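Local coordinates for protein Aureochrome1 (Vaucheria frigida, PDB 3UE6) that senses blue light through a flavin mononucleotide bound in its LOV domain, a member of the PAS fold, and probably passes the signal on, at residues 124-129 with 155-160; 65-70 with 76-81; 34-39 with 130-135. All coordinates share one frame; numbering follows the deposited sequence.

Interaction 1. Residues 124-129 with 155-160; sequences WNLFFV and KLLVNE. With FMN (flavin mononucleotide), chain G.
Leu126 and Trp124 meet Leu157 and Val158 where a C-terminal helix rests on the outer face of the PAS-fold sheet, a place comparable to that of the Jα helix in other LOV domains. The Leu126 and Leu157 side chains cross at about a right angle, CD2 of Leu126 lying 3.8 Å from CD1 of Leu157. With CG of Leu126 anti to its backbone N (chi1 178°), the branch is carried out to the helix. Trp124 adds only CZ3, at 3.9 Å from CG2 of Val158, and the buried area is a modest 133 Å².

Between these two residues and beyond, Asn125 and Phe127 turn to the flavin side. From CB, the Phe127 chain reaches CG, 4.2 Å from C4 of the flavin; CD1 then lies 3.6 Å from N5. CE1 and CZ come nearest N5 and C5A, across the face of the ring, while CE2 faces C10 at 3.8 Å. The planes are tilted by about 30°, with C4A 3.4 Å above the phenyl plane, offset toward the rim of the ring. With an alanine here in place of Phe127, N5 and C5A would probably lose this aromatic cover and a gap would open between strand and flavin. Asn125 ND2, bonded to Asn115 OD1, stands 3.4 Å from flavin O4.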
loop_
_atom_site.group_PDB
_atom_site.type_symbol
_atom_site.label_atom_id
_atom_site.label_comp_id
_atom_site.label_asym_id
_atom_site.label_seq_id
_atom_site.Cartn_x
_atom_site.Cartn_y
_atom_site.Cartn_z
ATOM N N TRP A 124 15.698 -16.716 -5.523
ATOM C CA TRP A 124 14.704 -16.515 -6.571
ATOM C C TRP A 124 13.503 -15.749 -6.038
ATOM O O TRP A 124 12.954 -16.086 -4.988
ATOM C CB TRP A 124 14.283 -17.838 -7.204
ATOM C CG TRP A 124 15.310 -18.348 -8.136
ATOM C CD1 TRP A 124 16.359 -19.165 -7.827
ATOM C CD2 TRP A 124 15.430 -18.065 -9.527
ATOM N NE1 TRP A 124 17.116 -19.420 -8.944
ATOM C CE2 TRP A 124 16.560 -18.743 -10.016
ATOM C CE3 TRP A 124 14.677 -17.298 -10.433
ATOM C CZ2 TRP A 124 16.967 -18.696 -11.340
ATOM C CZ3 TRP A 124 15.080 -17.246 -11.754
ATOM C CH2 TRP A 124 16.210 -17.937 -12.194
ATOM N N ASN A 125 13.108 -14.712 -6.769
ATOM C CA ASN A 125 12.069 -13.797 -6.316
ATOM C C ASN A 125 10.822 -13.814 -7.195
ATOM O O ASN A 125 10.862 -13.351 -8.332
ATOM C CB ASN A 125 12.640 -12.374 -6.252
ATOM C CG ASN A 125 11.648 -11.365 -5.712
ATOM O OD1 ASN A 125 10.579 -11.729 -5.230
ATOM N ND2 ASN A 125 12.006 -10.087 -5.778
ATOM N N LEU A 126 9.725 -14.367 -6.675
ATOM C CA LEU A 126 8.413 -14.205 -7.311
ATOM C C LEU A 126 7.872 -12.842 -6.917
ATOM O O LEU A 126 7.406 -12.631 -5.796
ATOM C CB LEU A 126 7.416 -15.294 -6.905
ATOM C CG LEU A 126 6.009 -15.141 -7.513
ATOM C CD1 LEU A 126 6.081 -14.851 -9.012
ATOM C CD2 LEU A 126 5.125 -16.358 -7.246
ATOM N N PHE A 127 7.945 -11.914 -7.853
ATOM C CA PHE A 127 7.753 -10.519 -7.535
ATOM C C PHE A 127 6.533 -9.953 -8.284
ATOM O O PHE A 127 6.418 -10.099 -9.498
ATOM C CB PHE A 127 9.055 -9.780 -7.853
ATOM C CG PHE A 127 8.862 -8.409 -8.390
ATOM C CD1 PHE A 127 8.442 -7.384 -7.564
ATOM C CD2 PHE A 127 9.141 -8.131 -9.715
ATOM C CE1 PHE A 127 8.275 -6.111 -8.056
ATOM C CE2 PHE A 127 8.982 -6.859 -10.211
ATOM C CZ PHE A 127 8.548 -5.846 -9.382
ATOM N N PHE A 128 5.609 -9.344 -7.543
ATOM C CA PHE A 128 4.413 -8.743 -8.127
ATOM C C PHE A 128 4.451 -7.220 -8.016
ATOM O O PHE A 128 4.916 -6.671 -7.014
ATOM C CB PHE A 128 3.141 -9.294 -7.475
ATOM C CG PHE A 128 1.867 -8.607 -7.932
ATOM C CD1 PHE A 128 1.230 -8.993 -9.105
ATOM C CD2 PHE A 128 1.294 -7.596 -7.174
ATOM C CE1 PHE A 128 0.055 -8.370 -9.521
ATOM C CE2 PHE A 128 0.125 -6.972 -7.585
ATOM C CZ PHE A 128 -0.495 -7.358 -8.758
ATOM N N VAL A 129 3.958 -6.547 -9.051
ATOM C CA VAL A 129 3.922 -5.090 -9.077
ATOM C C VAL A 129 2.554 -4.580 -9.547
ATOM O O VAL A 129 1.938 -5.155 -10.447
ATOM C CB VAL A 129 5.051 -4.513 -9.971
ATOM C CG1 VAL A 129 4.998 -5.101 -11.375
ATOM C CG2 VAL A 129 4.976 -2.999 -10.018
ATOM N N LYS A 155 11.675 -23.265 -10.835
ATOM C CA LYS A 155 11.804 -23.974 -12.104
ATOM C C LYS A 155 10.454 -23.995 -12.819
ATOM O O LYS A 155 10.360 -23.735 -14.019
ATOM C CB LYS A 155 12.310 -25.402 -11.886
ATOM C CG LYS A 155 13.716 -25.513 -11.295
ATOM C CD LYS A 155 14.135 -26.977 -11.179
ATOM C CE LYS A 155 15.546 -27.148 -10.631
ATOM N NZ LYS A 155 15.927 -28.585 -10.486
ATOM N N LEU A 156 9.407 -24.294 -12.063
ATOM C CA LEU A 156 8.052 -24.311 -12.590
ATOM C C LEU A 156 7.661 -22.933 -13.116
ATOM O O LEU A 156 7.174 -22.799 -14.242
ATOM C CB LEU A 156 7.076 -24.754 -11.499
ATOM C CG LEU A 156 5.705 -25.256 -11.952
ATOM C CD1 LEU A 156 5.820 -26.656 -12.527
ATOM C CD2 LEU A 156 4.732 -25.235 -10.788
ATOM N N LEU A 157 7.876 -21.912 -12.294
ATOM C CA LEU A 157 7.484 -20.550 -12.642
ATOM C C LEU A 157 8.209 -20.027 -13.874
ATOM O O LEU A 157 7.622 -19.331 -14.699
ATOM C CB LEU A 157 7.732 -19.610 -11.463
ATOM C CG LEU A 157 6.844 -19.840 -10.242
ATOM C CD1 LEU A 157 7.269 -18.944 -9.092
ATOM C CD2 LEU A 157 5.387 -19.595 -10.607
ATOM N N VAL A 158 9.487 -20.365 -13.996
ATOM C CA VAL A 158 10.301 -19.873 -15.104
ATOM C C VAL A 158 9.939 -20.559 -16.413
ATOM O O VAL A 158 9.926 -19.927 -17.469
ATOM C CB VAL A 158 11.806 -20.035 -14.831
ATOM C CG1 VAL A 158 12.603 -19.869 -16.118
ATOM C CG2 VAL A 158 12.265 -19.038 -13.779
ATOM N N ASN A 159 9.642 -21.851 -16.340
ATOM C CA ASN A 159 9.225 -22.587 -17.525
ATOM C C ASN A 159 7.896 -22.088 -18.078
ATOM O O ASN A 159 7.640 -22.188 -19.278
ATOM C CB ASN A 159 9.166 -24.092 -17.253
ATOM C CG ASN A 159 10.543 -24.726 -17.193
ATOM O OD1 ASN A 159 10.773 -25.671 -16.436
ATOM N ND2 ASN A 159 11.471 -24.202 -17.985
ATOM N N GLU A 160 7.056 -21.541 -17.205
ATOM C CA GLU A 160 5.798 -20.950 -17.641
ATOM C C GLU A 160 6.048 -19.603 -18.301
ATOM O O GLU A 160 5.549 -19.333 -19.394
ATOM C CB GLU A 160 4.815 -20.805 -16.475
ATOM C CG GLU A 160 3.894 -22.004 -16.298
ATOM C CD GLU A 160 2.993 -22.223 -17.499
ATOM O OE1 GLU A 160 2.340 -21.253 -17.939
ATOM O OE2 GLU A 160 2.943 -23.361 -18.011
HETATM N N1 FMN G . 13.026 -5.503 -9.845
HETATM C C2 FMN G . 13.665 -6.577 -9.261
HETATM O O2 FMN G . 14.558 -7.170 -9.872
HETATM N N3 FMN G . 13.301 -6.986 -7.996
HETATM C C4 FMN G . 12.306 -6.328 -7.309
HETATM O O4 FMN G . 11.985 -6.691 -6.183
HETATM C C4A FMN G . 11.664 -5.244 -7.895
HETATM N N5 FMN G . 10.661 -4.567 -7.222
HETATM C C5A FMN G . 10.028 -3.495 -7.814
HETATM C C6 FMN G . 9.024 -2.825 -7.130
HETATM C C7 FMN G . 8.375 -1.743 -7.714
HETATM C C7M FMN G . 7.287 -1.022 -6.966
HETATM C C8 FMN G . 8.739 -1.332 -8.991
HETATM C C8M FMN G . 8.038 -0.165 -9.617
HETATM C C9 FMN G . 9.745 -2.004 -9.677
HETATM C C9A FMN G . 10.394 -3.089 -9.090
HETATM N N10 FMN G . 11.408 -3.761 -9.755
HETATM C C10 FMN G . 12.030 -4.837 -9.168
HETATM C "C1'" FMN G . 11.827 -3.379 -11.142
HETATM C "C2'" FMN G . 12.893 -2.298 -11.210
HETATM O "O2'" FMN G . 12.612 -1.281 -10.282
HETATM C "C3'" FMN G . 12.915 -1.734 -12.628
HETATM O "O3'" FMN G . 11.663 -1.173 -12.958
HETATM C "C4'" FMN G . 13.265 -2.841 -13.616
HETATM O "O4'" FMN G . 14.561 -3.313 -13.330
HETATM C "C5'" FMN G . 13.222 -2.383 -15.071
HETATM O "O5'" FMN G . 13.734 -1.073 -15.185
HETATM P P FMN G . 15.211 -0.784 -15.759
HETATM O O1P FMN G . 16.206 -1.401 -14.804
HETATM O O2P FMN G . 15.454 0.702 -15.833
HETATM O O3P FMN G . 15.388 -1.383 -17.132
#

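Interaction 2. Residues 65-70 with 76-81; sequences RGFLTL and DQILGR
Ile78 directs its CD1 methyl toward Phe67 and Leu68, and the contact is defined by how these three side chains are turned. Phe67 and Ile78 approach from opposite directions. The methyl lies at the rim of the phenyl ring, near its plane, so Ile78 meets the edge and not a face. CG1 of Ile78 is 4.1 Å from CE2 of Phe67, and its CD1 lies the same 4.1 Å from CZ. The closest modelled approaches of that methyl, to Phe67 CE2 and Leu68 CD2, are shorter than carbons allow; at this resolution they are doubtful.

Torsions explain the convergence. Phe67 holds CG anti to the backbone N (chi1 176°), which swings the ring across toward Ile78, whereas Leu68 has CG anti to the carbonyl carbon (chi1 -63°) and brings CD2 round, its side chain slanting across that of Ile78. The two backbones stay well apart, 8.5 Å between CA of Leu68 and CA of Ile78.

Each element also has local features. Gly66 O accepts from Thr69 OG1 at 3.0 Å and from Leu70 N, both from one face of its carbonyl plane. After Ile78 the chain leaves the helix through a type II turn to Arg81, closed by a weak bond from Arg81 N to Ile78 O, with Gly80 taking the positive phi (75°) of the third position, which favours glycine.

Ile78 also touches Tyr73, Ile60 and Ala63, while Phe67 touches Leu86 and Gln146 and comes within about 5 Å of the flavin. Two short helices joined by a brief link and closing over the cofactor side of the sheet are typical of the helical part of a LOV-type PAS domain.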
loop_
_atom_site.group_PDB
_atom_site.type_symbol
_atom_site.label_atom_id
_atom_site.label_comp_id
_atom_site.label_asym_id
_atom_site.label_seq_id
_atom_site.Cartn_x
_atom_site.Cartn_y
_atom_site.Cartn_z
ATOM N N ARG A 65 9.607 -3.800 7.035
ATOM C CA ARG A 65 10.720 -4.412 7.752
ATOM C C ARG A 65 11.019 -5.787 7.171
ATOM O O ARG A 65 12.158 -6.250 7.201
ATOM C CB ARG A 65 10.427 -4.525 9.250
ATOM C CG ARG A 65 9.402 -5.584 9.600
ATOM C CD ARG A 65 9.504 -6.018 11.059
ATOM N NE ARG A 65 8.914 -5.053 11.984
ATOM C CZ ARG A 65 8.345 -5.383 13.139
ATOM N NH1 ARG A 65 8.280 -6.654 13.507
ATOM N NH2 ARG A 65 7.837 -4.447 13.924
ATOM N N GLY A 66 9.990 -6.438 6.639
ATOM C CA GLY A 66 10.152 -7.754 6.051
ATOM C C GLY A 66 11.073 -7.674 4.856
ATOM O O GLY A 66 11.946 -8.522 4.668
ATOM N N PHE A 67 10.874 -6.640 4.048
ATOM C CA PHE A 67 11.705 -6.398 2.884
ATOM C C PHE A 67 13.159 -6.109 3.267
ATOM O O PHE A 67 14.086 -6.585 2.621
ATOM C CB PHE A 67 11.145 -5.238 2.074
ATOM C CG PHE A 67 11.998 -4.862 0.900
ATOM C CD1 PHE A 67 11.759 -5.411 -0.347
ATOM C CD2 PHE A 67 13.041 -3.958 1.042
ATOM C CE1 PHE A 67 12.545 -5.068 -1.432
ATOM C CE2 PHE A 67 13.826 -3.615 -0.035
ATOM C CZ PHE A 67 13.580 -4.168 -1.275
ATOM N N LEU A 68 13.356 -5.318 4.315
ATOM C CA LEU A 68 14.704 -5.026 4.786
ATOM C C LEU A 68 15.423 -6.317 5.167
ATOM O O LEU A 68 16.562 -6.541 4.767
ATOM C CB LEU A 68 14.688 -4.053 5.969
ATOM C CG LEU A 68 14.133 -2.654 5.721
ATOM C CD1 LEU A 68 14.353 -1.771 6.943
ATOM C CD2 LEU A 68 14.766 -2.022 4.487
ATOM N N THR A 69 14.749 -7.171 5.930
ATOM C CA THR A 69 15.374 -8.393 6.423
ATOM C C THR A 69 15.537 -9.442 5.326
ATOM O O THR A 69 16.388 -10.328 5.427
ATOM C CB THR A 69 14.613 -8.991 7.620
ATOM O OG1 THR A 69 13.335 -9.471 7.191
ATOM C CG2 THR A 69 14.425 -7.940 8.704
ATOM N N LEU A 70 14.721 -9.345 4.284
ATOM C CA LEU A 70 14.816 -10.277 3.171
ATOM C C LEU A 70 15.988 -9.923 2.267
ATOM O O LEU A 70 16.708 -10.803 1.791
ATOM C CB LEU A 70 13.523 -10.271 2.365
ATOM C CG LEU A 70 13.637 -10.897 0.977
ATOM C CD1 LEU A 70 13.581 -12.415 1.060
ATOM C CD2 LEU A 70 12.537 -10.361 0.074
ATOM N N ASP A 76 17.446 3.487 5.098
ATOM C CA ASP A 76 17.917 4.750 4.540
ATOM C C ASP A 76 18.573 4.544 3.177
ATOM O O ASP A 76 18.317 5.297 2.236
ATOM C CB ASP A 76 18.898 5.426 5.499
ATOM C CG ASP A 76 18.267 5.768 6.833
ATOM O OD1 ASP A 76 17.032 5.953 6.879
ATOM O OD2 ASP A 76 19.004 5.853 7.838
ATOM N N GLN A 77 19.389 3.501 3.066
ATOM C CA GLN A 77 20.065 3.198 1.811
ATOM C C GLN A 77 19.033 2.878 0.740
ATOM O O GLN A 77 19.166 3.285 -0.414
ATOM C CB GLN A 77 21.025 2.021 1.988
ATOM C CG GLN A 77 20.965 1.373 3.362
ATOM C CD GLN A 77 22.050 0.334 3.564
ATOM O OE1 GLN A 77 22.004 -0.750 2.982
ATOM N NE2 GLN A 77 23.035 0.659 4.392
ATOM N N ILE A 78 18.000 2.145 1.140
ATOM C CA ILE A 78 16.922 1.760 0.241
ATOM C C ILE A 78 16.154 2.969 -0.289
ATOM O O ILE A 78 15.759 2.996 -1.454
ATOM C CB ILE A 78 15.933 0.800 0.929
ATOM C CG1 ILE A 78 16.468 -0.632 0.894
ATOM C CG2 ILE A 78 14.565 0.879 0.265
ATOM C CD1 ILE A 78 15.491 -1.662 1.418
ATOM N N LEU A 79 15.935 3.959 0.570
ATOM C CA LEU A 79 15.140 5.125 0.190
ATOM C C LEU A 79 15.746 5.956 -0.945
ATOM O O LEU A 79 16.958 6.169 -0.998
ATOM C CB LEU A 79 14.888 6.018 1.409
ATOM C CG LEU A 79 13.917 5.473 2.459
ATOM C CD1 LEU A 79 14.050 6.242 3.764
ATOM C CD2 LEU A 79 12.486 5.523 1.945
ATOM N N GLY A 80 14.883 6.424 -1.844
ATOM C CA GLY A 80 15.284 7.272 -2.953
ATOM C C GLY A 80 15.998 6.531 -4.071
ATOM O O GLY A 80 16.538 7.154 -4.984
ATOM N N ARG A 81 16.000 5.203 -4.000
ATOM C CA ARG A 81 16.634 4.378 -5.024
ATOM C C ARG A 81 15.619 3.522 -5.788
ATOM O O ARG A 81 14.632 3.056 -5.217
ATOM C CB ARG A 81 17.706 3.474 -4.405
ATOM C CG ARG A 81 18.880 4.202 -3.760
ATOM C CD ARG A 81 19.894 3.212 -3.188
ATOM N NE ARG A 81 20.548 2.424 -4.233
ATOM C CZ ARG A 81 21.321 1.365 -4.004
ATOM N NH1 ARG A 81 21.536 0.952 -2.763
ATOM N NH2 ARG A 81 21.878 0.713 -5.018
#

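Interaction 3. Residues 34-39 with 130-135; sequences DYSLVK and AGLRDS
Ser36 and Leu37, in the first turn of helix 36-43, face Ala130 and Leu132 of strand 122-133, with CA atoms 7.5 Å apart for Ser36 and Ala130 and 7.4 Å for Leu37 and Leu132. The separation leaves the contact to side chains and one water, and 148 Å² is buried.

Leu37 and Leu132 cross at about a right angle. CD1 of Leu37 meets CD1 of Leu132 at 3.9 Å, and the other branch of Leu132, CD2, lies 4.0 Å from CB of Leu37, so both methyls of Leu132 are engaged. Ser36 sends OG anti to the backbone N (chi1 165°), past the CB of Ala130 at 4.0 Å. There the hydroxyl donates to a water at 2.6 Å from OG, and the same water donates to Gly131 O at 3.1 Å. The bridge thus links the start of the helix to a strand carbonyl across an otherwise apolar joint.

The second subunit also packs here: Gln45 OE1 of that chain is hydrogen-bonded to Leu37 N, its Phe48 packs on Leu37, and Val38 packs on its Ala130. Within the chain, Leu37 and Ala130 both touch Val143, so helix 36-43 lies against strand 122-133 and its sheet neighbour, strand 139-145.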
loop_
_atom_site.group_PDB
_atom_site.type_symbol
_atom_site.label_atom_id
_atom_site.label_comp_id
_atom_site.label_asym_id
_atom_site.label_seq_id
_atom_site.Cartn_x
_atom_site.Cartn_y
_atom_site.Cartn_z
ATOM N N ASP A 34 -13.152 -3.886 -2.848
ATOM C CA ASP A 34 -11.950 -4.548 -3.331
ATOM C C ASP A 34 -10.917 -3.440 -3.484
ATOM O O ASP A 34 -11.258 -2.324 -3.877
ATOM C CB ASP A 34 -12.219 -5.235 -4.678
ATOM C CG ASP A 34 -11.033 -6.056 -5.177
ATOM O OD1 ASP A 34 -11.258 -7.181 -5.681
ATOM O OD2 ASP A 34 -9.884 -5.576 -5.080
ATOM N N TYR A 35 -9.663 -3.730 -3.153
ATOM C CA TYR A 35 -8.613 -2.722 -3.244
ATOM C C TYR A 35 -7.286 -3.284 -3.730
ATOM O O TYR A 35 -6.561 -3.931 -2.981
ATOM C CB TYR A 35 -8.443 -1.990 -1.911
ATOM C CG TYR A 35 -9.262 -0.730 -1.833
ATOM C CD1 TYR A 35 -9.250 0.186 -2.875
ATOM C CD2 TYR A 35 -10.069 -0.465 -0.736
ATOM C CE1 TYR A 35 -10.004 1.342 -2.820
ATOM C CE2 TYR A 35 -10.830 0.690 -0.673
ATOM C CZ TYR A 35 -10.792 1.588 -1.719
ATOM O OH TYR A 35 -11.545 2.737 -1.663
ATOM N N SER A 36 -6.987 -3.022 -4.996
ATOM C CA SER A 36 -5.757 -3.473 -5.628
ATOM C C SER A 36 -4.553 -3.319 -4.702
ATOM O O SER A 36 -3.656 -4.163 -4.684
ATOM C CB SER A 36 -5.529 -2.694 -6.925
ATOM O OG SER A 36 -4.204 -2.857 -7.393
ATOM N N LEU A 37 -4.543 -2.229 -3.945
ATOM C CA LEU A 37 -3.449 -1.927 -3.035
ATOM C C LEU A 37 -3.476 -2.826 -1.802
ATOM O O LEU A 37 -2.453 -3.380 -1.398
ATOM C CB LEU A 37 -3.525 -0.464 -2.608
ATOM C CG LEU A 37 -2.611 -0.033 -1.466
ATOM C CD1 LEU A 37 -1.145 -0.189 -1.851
ATOM C CD2 LEU A 37 -2.921 1.404 -1.078
ATOM N N VAL A 38 -4.657 -2.956 -1.208
ATOM C CA VAL A 38 -4.842 -3.730 0.014
ATOM C C VAL A 38 -4.709 -5.227 -0.245
ATOM O O VAL A 38 -4.094 -5.951 0.536
ATOM C CB VAL A 38 -6.221 -3.438 0.636
ATOM C CG1 VAL A 38 -6.427 -4.270 1.895
ATOM C CG2 VAL A 38 -6.365 -1.943 0.932
ATOM N N LYS A 39 -5.290 -5.684 -1.350
ATOM C CA LYS A 39 -5.205 -7.085 -1.739
ATOM C C LYS A 39 -3.740 -7.475 -1.950
ATOM O O LYS A 39 -3.314 -8.568 -1.590
ATOM C CB LYS A 39 -6.022 -7.334 -3.011
ATOM C CG LYS A 39 -6.702 -8.697 -3.061
ATOM C CD LYS A 39 -5.755 -9.789 -3.543
ATOM C CE LYS A 39 -5.853 -11.033 -2.670
ATOM N NZ LYS A 39 -7.263 -11.486 -2.490
ATOM N N ALA A 130 2.069 -3.514 -8.915
ATOM C CA ALA A 130 0.781 -2.926 -9.277
ATOM C C ALA A 130 0.812 -1.405 -9.218
ATOM O O ALA A 130 1.241 -0.820 -8.221
ATOM C CB ALA A 130 -0.330 -3.469 -8.384
ATOM N N GLY A 131 0.355 -0.773 -10.296
ATOM C CA GLY A 131 0.280 0.675 -10.360
ATOM C C GLY A 131 -0.965 1.215 -9.674
ATOM O O GLY A 131 -2.046 0.628 -9.753
ATOM N N LEU A 132 -0.807 2.338 -8.987
ATOM C CA LEU A 132 -1.924 3.002 -8.338
ATOM C C LEU A 132 -2.218 4.308 -9.068
ATOM O O LEU A 132 -1.315 5.110 -9.292
ATOM C CB LEU A 132 -1.597 3.251 -6.867
ATOM C CG LEU A 132 -1.052 2.012 -6.156
ATOM C CD1 LEU A 132 -0.566 2.339 -4.749
ATOM C CD2 LEU A 132 -2.104 0.912 -6.131
ATOM N N ARG A 133 -3.479 4.519 -9.441
ATOM C CA ARG A 133 -3.848 5.671 -10.260
ATOM C C ARG A 133 -4.716 6.650 -9.491
ATOM O O ARG A 133 -5.418 6.266 -8.558
ATOM C CB ARG A 133 -4.585 5.214 -11.516
ATOM C CG ARG A 133 -3.768 4.305 -12.408
ATOM C CD ARG A 133 -4.656 3.480 -13.310
ATOM N NE ARG A 133 -3.898 2.462 -14.029
ATOM C CZ ARG A 133 -3.266 2.675 -15.178
ATOM N NH1 ARG A 133 -3.294 3.875 -15.745
ATOM N NH2 ARG A 133 -2.603 1.686 -15.762
ATOM N N ASP A 134 -4.656 7.919 -9.887
ATOM C CA ASP A 134 -5.521 8.953 -9.325
ATOM C C ASP A 134 -6.895 8.915 -9.997
ATOM O O ASP A 134 -7.148 8.064 -10.851
ATOM C CB ASP A 134 -4.873 10.339 -9.460
ATOM C CG ASP A 134 -4.451 10.659 -10.886
ATOM O OD1 ASP A 134 -5.122 10.197 -11.827
ATOM O OD2 ASP A 134 -3.449 11.383 -11.068
ATOM N N SER A 135 -7.785 9.824 -9.616
ATOM C CA SER A 135 -9.135 9.821 -10.179
ATOM C C SER A 135 -9.098 10.060 -11.690
ATOM O O SER A 135 -10.026 9.698 -12.415
ATOM C CB SER A 135 -10.026 10.857 -9.484
ATOM O OG SER A 135 -9.563 12.180 -9.703
HETATM O O HOH W 1 -3.460 -2.111 -9.727
#

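In the fold
Interactions 1 and 3 share strand 122-133, taking adjoining lengths of it, yet their centres are 22 Å apart: one carries the C-terminal helix 151-161, the other the N-terminal helix 36-43 at the subunit interface. Interaction 2 stands apart on helices 65-71 and 75-78, its centre 21 Å from interaction 1 and 22 Å from interaction 3. Along the chain it falls wholly between the two segments of interaction 3 and is complete before interaction 1 begins, while interactions 1 and 3 interleave. Because strand 122-133 meets the flavin through Asn125 and Phe127 and also touches both terminal helices, it could connect cofactor and helices, a plausible signal path.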